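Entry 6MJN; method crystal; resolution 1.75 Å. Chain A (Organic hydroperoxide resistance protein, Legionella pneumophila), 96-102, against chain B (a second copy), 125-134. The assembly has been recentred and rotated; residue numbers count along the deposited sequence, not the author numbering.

Chain A, residues 96-102: EKGFKLG
Chain B 125-134: HEVCPYSNAI

Chain A enters the contact as a loop and settles into a strand that includes Phe A99 to Gly A102 and continues later in the chain; chain B brings a short segment that leads into a helix beginning at Pro B129. The strand lies across the helix, and their N-to-C directions differ by 58° (signed crossing angle -58°), with the axes 7.7 Å apart at closest approach. The two backbones come nearest before these elements begin, where Lys A97 CA sits 5.5 Å from Val B127 CA.

On the chain A side, Lys A97 has phi/psi of -93/25, and Gly A98 swings to 83/-130, a conformation that by itself calls for glycine because a CB would jam against the carbonyl of the residue before. Phe A99 (-96/153), Lys A100 (-136/141), Leu A101 (-85/147) and Gly A102 (-135/154) are extended. In chain B, Cys B128, at -65/127, sits right before the helix as its N-cap, its SG accepting a weak capping bond from Ser B131 N at 3.6 Å. Pro B129 follows at -64/-31, a residue well suited to a first turn, where its missing amide hydrogen costs no helical bond. The helix is held by Asn B132 N to Cys B128 O at 3.0 Å and Ala B133 N to Pro B129 O at 2.9 Å.

Pro B129 is the hub of the packing. Its CA-to-CB bond points toward the strand, and its ring, in the C-gamma exo pucker, meets two strand residues. Its CG lies 3.5 Å from Phe A99 O and 4.1 Å from Phe A99 CB, while its CB is 4.4 Å from Leu A101 CG. Phe A99 contributes the base of its side chain: with chi1 at -66° (m) and chi2 at -25°, the ring leads away from the helix. Leu A101, m then t (-62°, 172°), points toward the helix and also sets CD1 4.5 Å from Ala B133 CB, one turn beyond the proline. Between them Lys A100 points away, fully extended with all four chi angles t, so the strand alternation keeps its charge off this apolar patch.

Polar linkage between these elements runs through a water. It accepts from Leu A101 N at 3.0 Å and donates to Pro B129 O at 2.9 Å, the same carbonyl that receives Ala B133 N, bridging Leu A101 N and Pro B129 O, which are 5.3 Å apart. The rule to read here is that a proline in the first helical turn can offer its ring to a strand while its carbonyl serves both a helix amide and a water.

At the loop end, Asn B132 (chi1 -73°, m; chi2 -39°) points toward chain A. Its ND2 donates a weak hydrogen bond to Glu B126 O at 3.3 Å, tying the helix back to the segment before it, and lies 3.4 Å from Lys A97 O and 3.7 Å from Lys A97 CB. The lysine is modelled only to CB and is poorly ordered, so its contact rests on backbone and CB. Behind the interface, His B125 ND1 and Ser B131 OG share a hydrogen bond of 2.9 Å, bracing that segment against the helix.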

# COMPACT_ATOMS: atom_id res chain seq x y z
N GLU A 96 9.06 5.29 19.58
CA GLU A 96 8.01 4.46 20.14
C GLU A 96 7.61 3.31 19.22
O GLU A 96 7.92 2.15 19.49
CB GLU A 96 6.78 5.31 20.47
N LYS A 97 6.92 3.63 18.12
CA LYS A 97 6.22 2.64 17.31
C LYS A 97 7.06 2.09 16.16
O LYS A 97 6.50 1.62 15.16
CB LYS A 97 4.92 3.23 16.77
N GLY A 98 8.39 2.13 16.27
CA GLY A 98 9.23 1.54 15.23
C GLY A 98 9.43 2.48 14.06
O GLY A 98 9.80 3.64 14.24
N PHE A 99 9.20 1.99 12.85
CA PHE A 99 9.34 2.82 11.67
C PHE A 99 7.98 3.39 11.25
O PHE A 99 6.93 2.80 11.54
CB PHE A 99 9.98 2.03 10.52
CG PHE A 99 11.41 1.63 10.79
CD1 PHE A 99 12.19 2.36 11.67
CD2 PHE A 99 11.97 0.52 10.18
CE1 PHE A 99 13.50 2.01 11.93
CE2 PHE A 99 13.29 0.15 10.43
CZ PHE A 99 14.05 0.90 11.31
N LYS A 100 8.01 4.54 10.59
CA LYS A 100 6.81 5.27 10.22
C LYS A 100 6.93 5.74 8.78
O LYS A 100 8.00 6.17 8.36
CB LYS A 100 6.61 6.48 11.14
CG LYS A 100 5.50 7.41 10.78
CD LYS A 100 5.52 8.61 11.72
CE LYS A 100 4.42 9.60 11.40
NZ LYS A 100 4.44 10.77 12.33
N LEU A 101 5.82 5.69 8.04
CA LEU A 101 5.81 6.18 6.66
C LEU A 101 5.55 7.68 6.59
O LEU A 101 4.81 8.26 7.38
CB LEU A 101 4.74 5.46 5.83
CG LEU A 101 4.85 3.95 5.63
CD1 LEU A 101 3.60 3.41 4.94
CD2 LEU A 101 6.09 3.57 4.83
N GLY A 102 6.17 8.32 5.58
CA GLY A 102 5.79 9.66 5.17
C GLY A 102 5.71 9.68 3.65
O GLY A 102 6.34 8.87 2.98
N HIS B 125 1.07 -6.17 15.34
CA HIS B 125 0.13 -5.17 14.85
C HIS B 125 0.46 -3.76 15.35
O HIS B 125 0.12 -2.77 14.70
CB HIS B 125 -1.29 -5.59 15.27
CG HIS B 125 -2.41 -4.83 14.62
ND1 HIS B 125 -2.44 -4.51 13.28
CD2 HIS B 125 -3.58 -4.37 15.14
CE1 HIS B 125 -3.57 -3.88 13.00
NE2 HIS B 125 -4.28 -3.78 14.11
N GLU B 126 1.14 -3.65 16.50
CA GLU B 126 1.53 -2.34 17.00
C GLU B 126 2.82 -1.82 16.39
O GLU B 126 3.13 -0.64 16.57
CB GLU B 126 1.68 -2.39 18.53
CG GLU B 126 0.55 -3.09 19.26
CD GLU B 126 0.74 -3.07 20.77
OE1 GLU B 126 1.20 -2.04 21.31
OE2 GLU B 126 0.43 -4.09 21.42
N VAL B 127 3.57 -2.66 15.69
CA VAL B 127 4.88 -2.30 15.17
C VAL B 127 4.88 -2.13 13.65
O VAL B 127 5.68 -1.35 13.12
CB VAL B 127 5.92 -3.37 15.60
CG1 VAL B 127 7.08 -3.50 14.61
CG2 VAL B 127 6.43 -3.06 16.98
N CYS B 128 3.98 -2.80 12.95
CA CYS B 128 3.96 -2.77 11.50
C CYS B 128 3.65 -1.36 10.99
O CYS B 128 2.66 -0.76 11.43
CB CYS B 128 2.91 -3.78 11.03
SG CYS B 128 2.49 -3.73 9.36
N PRO B 129 4.46 -0.79 10.10
CA PRO B 129 4.18 0.59 9.64
C PRO B 129 2.89 0.73 8.86
O PRO B 129 2.28 1.81 8.90
CB PRO B 129 5.40 0.92 8.76
CG PRO B 129 6.50 0.11 9.37
CD PRO B 129 5.85 -1.19 9.80
N TYR B 130 2.46 -0.30 8.13
CA TYR B 130 1.13 -0.24 7.51
C TYR B 130 0.04 -0.15 8.58
O TYR B 130 -0.92 0.62 8.43
CB TYR B 130 0.86 -1.46 6.65
CG TYR B 130 1.39 -1.45 5.22
CD1 TYR B 130 2.73 -1.24 4.94
CD2 TYR B 130 0.52 -1.71 4.16
CE1 TYR B 130 3.20 -1.28 3.63
CE2 TYR B 130 0.97 -1.74 2.86
CZ TYR B 130 2.32 -1.53 2.60
OH TYR B 130 2.75 -1.58 1.30
N SER B 131 0.15 -0.96 9.63
CA SER B 131 -0.88 -0.93 10.67
C SER B 131 -0.93 0.44 11.32
O SER B 131 -2.03 0.96 11.60
CB SER B 131 -0.61 -2.02 11.73
OG SER B 131 -0.84 -3.33 11.22
N ASN B 132 0.24 1.04 11.58
CA ASN B 132 0.26 2.35 12.21
C ASN B 132 -0.28 3.41 11.28
O ASN B 132 -0.94 4.36 11.72
CB ASN B 132 1.68 2.69 12.69
CG ASN B 132 2.06 1.88 13.90
OD1 ASN B 132 1.24 1.66 14.80
ND2 ASN B 132 3.31 1.43 13.95
N ALA B 133 -0.05 3.25 9.97
CA ALA B 133 -0.51 4.24 9.01
C ALA B 133 -2.03 4.29 8.92
O ALA B 133 -2.59 5.34 8.58
CB ALA B 133 0.08 3.96 7.62
N ILE B 134 -2.72 3.18 9.21
CA ILE B 134 -4.17 3.13 9.00
C ILE B 134 -4.94 3.06 10.31
O ILE B 134 -6.16 2.93 10.28
CB ILE B 134 -4.55 1.98 8.06
CG1 ILE B 134 -4.31 0.62 8.74
CG2 ILE B 134 -3.77 2.12 6.75
CD1 ILE B 134 -4.59 -0.64 7.84
O HOH W 1 3.33 4.44 9.23